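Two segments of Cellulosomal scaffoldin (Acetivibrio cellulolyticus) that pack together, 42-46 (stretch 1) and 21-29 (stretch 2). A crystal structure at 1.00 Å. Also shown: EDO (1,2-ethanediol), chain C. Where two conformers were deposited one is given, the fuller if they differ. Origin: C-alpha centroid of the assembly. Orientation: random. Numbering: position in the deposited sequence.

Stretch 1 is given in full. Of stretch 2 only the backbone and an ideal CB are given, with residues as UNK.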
# COMPACT_ATOMS: atom_id res chain seq x y z
N LYS A 42 1.33 -1.22 8.89
CA LYS A 42 2.11 -0.99 7.69
C LYS A 42 1.38 -1.63 6.51
O LYS A 42 0.62 -2.59 6.69
CB LYS A 42 3.53 -1.58 7.80
CG LYS A 42 4.31 -1.10 9.04
CD LYS A 42 5.67 -1.75 9.22
CE LYS A 42 6.39 -1.18 10.45
NZ LYS A 42 7.56 -1.99 10.86
N LEU A 43 1.65 -1.12 5.31
CA LEU A 43 1.11 -1.67 4.07
C LEU A 43 2.25 -1.89 3.09
O LEU A 43 3.17 -1.08 3.05
CB LEU A 43 0.11 -0.71 3.42
CG LEU A 43 -0.98 -0.16 4.34
CD1 LEU A 43 -1.76 0.95 3.65
CD2 LEU A 43 -1.90 -1.26 4.81
N HIS A 44 2.19 -2.96 2.29
CA HIS A 44 3.15 -3.18 1.22
C HIS A 44 2.48 -3.26 -0.16
O HIS A 44 1.44 -3.90 -0.32
CB HIS A 44 3.94 -4.49 1.38
CG HIS A 44 4.89 -4.51 2.52
ND1 HIS A 44 5.62 -5.63 2.83
CD2 HIS A 44 5.25 -3.56 3.40
CE1 HIS A 44 6.39 -5.37 3.88
NE2 HIS A 44 6.18 -4.12 4.24
N TYR A 45 3.17 -2.67 -1.12
CA TYR A 45 2.85 -2.78 -2.55
C TYR A 45 4.10 -3.29 -3.26
O TYR A 45 5.15 -2.63 -3.20
CB TYR A 45 2.42 -1.43 -3.11
CG TYR A 45 1.97 -1.48 -4.55
CD1 TYR A 45 2.87 -1.35 -5.60
CD2 TYR A 45 0.63 -1.69 -4.87
CE1 TYR A 45 2.45 -1.42 -6.92
CE2 TYR A 45 0.20 -1.77 -6.18
CZ TYR A 45 1.11 -1.62 -7.21
OH TYR A 45 0.62 -1.67 -8.50
N TYR A 46 4.00 -4.45 -3.90
CA TYR A 46 5.13 -5.16 -4.51
C TYR A 46 5.17 -4.95 -6.02
O TYR A 46 4.14 -5.02 -6.70
CB TYR A 46 4.99 -6.66 -4.22
CG TYR A 46 5.05 -7.02 -2.76
CD1 TYR A 46 6.27 -7.22 -2.14
CD2 TYR A 46 3.90 -7.14 -1.99
CE1 TYR A 46 6.37 -7.54 -0.81
CE2 TYR A 46 3.98 -7.46 -0.65
CZ TYR A 46 5.21 -7.66 -0.05
OH TYR A 46 5.26 -7.99 1.29
N UNK A 21 4.35 6.89 -13.10
CA UNK A 21 3.95 6.87 -11.70
C UNK A 21 3.11 5.63 -11.45
O UNK A 21 2.48 5.07 -12.35
CB UNK A 21 3.18 8.14 -11.32
N UNK A 22 3.08 5.24 -10.18
CA UNK A 22 2.21 4.18 -9.70
C UNK A 22 1.30 4.84 -8.66
O UNK A 22 1.72 5.70 -7.88
CB UNK A 22 3.00 3.00 -9.12
N UNK A 23 0.03 4.44 -8.68
CA UNK A 23 -1.06 5.16 -7.99
C UNK A 23 -1.85 4.25 -7.04
O UNK A 23 -3.04 3.98 -7.25
CB UNK A 23 -2.01 5.77 -9.02
N UNK A 24 -1.23 3.77 -5.96
CA UNK A 24 -1.94 2.87 -5.07
C UNK A 24 -3.03 3.57 -4.26
O UNK A 24 -2.80 4.64 -3.71
CB UNK A 24 -0.95 2.20 -4.12
N UNK A 25 -4.19 2.92 -4.18
CA UNK A 25 -5.28 3.37 -3.33
C UNK A 25 -5.73 2.22 -2.45
O UNK A 25 -6.16 1.19 -2.96
CB UNK A 25 -6.45 3.91 -4.16
N UNK A 26 -5.66 2.41 -1.14
CA UNK A 26 -6.08 1.43 -0.18
C UNK A 26 -7.32 1.91 0.57
O UNK A 26 -7.44 3.10 0.86
CB UNK A 26 -4.94 1.12 0.79
N UNK A 27 -8.20 0.99 0.93
CA UNK A 27 -9.25 1.26 1.91
C UNK A 27 -9.10 0.25 3.02
O UNK A 27 -9.10 -0.96 2.78
CB UNK A 27 -10.65 1.20 1.29
N UNK A 28 -8.94 0.76 4.23
CA UNK A 28 -8.72 -0.05 5.41
C UNK A 28 -9.96 0.02 6.28
O UNK A 28 -10.39 1.12 6.63
CB UNK A 28 -7.48 0.41 6.18
N UNK A 29 -10.51 -1.13 6.66
CA UNK A 29 -11.72 -1.19 7.48
C UNK A 29 -11.45 -1.97 8.75
O UNK A 29 -10.92 -3.08 8.70
CB UNK A 29 -12.88 -1.82 6.70
C1 EDO C . 8.72 -8.78 3.51
O1 EDO C . 7.59 -8.24 4.19
C2 EDO C . 8.48 -8.78 2.01
O2 EDO C . 7.31 -9.56 1.70

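The two strands run at 142° between their N-to-C directions, and their axes approach no closer than 9.7 Å. At that spacing the contact is made mainly by side chains, and no hydrogen bond links the stretches. Stretch 1 offers Leu 43 and Tyr 45, whose CA-to-CB bonds point toward stretch 2, while that of His 44 points away.

At position 21 the ideal CB has nothing of stretch 1 within 5.5 Å, so the contact sets no preference; the residue is Ser 21.

Position 22 directs its CB toward stretch 1, 5.0 Å from Tyr 45 CE1. That gap leaves room for a further carbon against the ring, which suits a branched or medium-sized apolar side chain such as valine, leucine, isoleucine or methionine. The residue is Ile 22, with chi1 m and chi2 t; its CG2 lies 3.7 Å from Tyr 45 CE1, approaching the ring obliquely.

Position 23 points away, and phi/psi of -126/67 departs from the extended values around it. Many residues would serve; Tyr 23 is found, and it makes no contact with stretch 1.

Position 24 points toward stretch 1 again, with the ideal CB already 4.3 Å from Tyr 45 CD2. A compact apolar group such as alanine, valine or proline fits, and phi of -71° is compatible with a proline ring. The residue is Pro 24, C-gamma endo, whose CB sits 4.4 Å from Tyr 45 CD2.

Position 25 is out of reach of stretch 1, so a polar or charged residue is acceptable; it is Lys 25.

Position 26 has its ideal CB 4.3 Å from Leu 43 CD1. Space across the gap favours a large apolar group: leucine, methionine or an aromatic. Phe 26 (chi1 m, chi2 84°) presents a ring face to Leu 43. The CD1 methyl of Leu 43 stands 3.9 Å from the Phe 26 ring centroid, 12° off the normal, a CH-pi contact. At the ring edge, Phe 26 CZ is 4.2 Å from His 44 O.

Position 27 is again out of reach and free to be polar; Arg 27 occupies it.

Position 28 points toward stretch 1, but no atom of stretch 1 lies within 5.5 Å of its ideal CB, so a longer apolar chain is needed for contact. Leu 28 (chi1 m, chi2 t) provides one, bringing CD2 to 4.0 Å from Leu 43 CD2.

Position 29 is unconstrained here; it is Thr 29.

Stretch 2, residues 21-29: SIYPKFRLT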
# COMPACT_ATOMS: atom_id res chain seq x y z
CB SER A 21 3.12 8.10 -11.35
OG SER A 21 3.84 9.31 -11.52
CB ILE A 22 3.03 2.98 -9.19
CG1 ILE A 22 3.80 2.38 -10.38
CG2 ILE A 22 2.13 1.94 -8.55
CD1 ILE A 22 4.79 1.28 -10.03
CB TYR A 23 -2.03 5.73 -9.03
CG TYR A 23 -1.48 6.70 -10.05
CD1 TYR A 23 -0.82 6.27 -11.20
CD2 TYR A 23 -1.70 8.06 -9.91
CE1 TYR A 23 -0.38 7.18 -12.16
CE2 TYR A 23 -1.25 8.96 -10.84
CZ TYR A 23 -0.60 8.52 -11.98
OH TYR A 23 -0.20 9.46 -12.89
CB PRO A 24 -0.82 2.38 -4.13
CG PRO A 24 0.16 3.51 -4.13
CD PRO A 24 0.15 4.02 -5.52
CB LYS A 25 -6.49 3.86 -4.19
CG LYS A 25 -6.20 5.13 -4.89
CD LYS A 25 -7.39 5.68 -5.60
CE LYS A 25 -8.54 6.04 -4.69
NZ LYS A 25 -9.38 7.15 -5.29
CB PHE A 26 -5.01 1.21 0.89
CG PHE A 26 -3.74 0.53 0.43
CD1 PHE A 26 -2.72 1.23 -0.15
CD2 PHE A 26 -3.58 -0.83 0.63
CE1 PHE A 26 -1.53 0.54 -0.54
CE2 PHE A 26 -2.43 -1.49 0.27
CZ PHE A 26 -1.43 -0.82 -0.31
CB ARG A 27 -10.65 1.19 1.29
CG ARG A 27 -11.75 1.52 2.32
CD ARG A 27 -13.05 1.93 1.67
NE ARG A 27 -13.63 0.83 0.94
CZ ARG A 27 -14.64 0.97 0.08
NH1 ARG A 27 -15.14 2.18 -0.15
NH2 ARG A 27 -15.12 -0.09 -0.53
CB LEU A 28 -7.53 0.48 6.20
CG LEU A 28 -6.25 0.70 5.41
CD1 LEU A 28 -5.16 1.22 6.34
CD2 LEU A 28 -5.80 -0.54 4.63
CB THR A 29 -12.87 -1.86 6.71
OG1 THR A 29 -13.12 -1.16 5.49
CG2 THR A 29 -14.17 -1.86 7.54
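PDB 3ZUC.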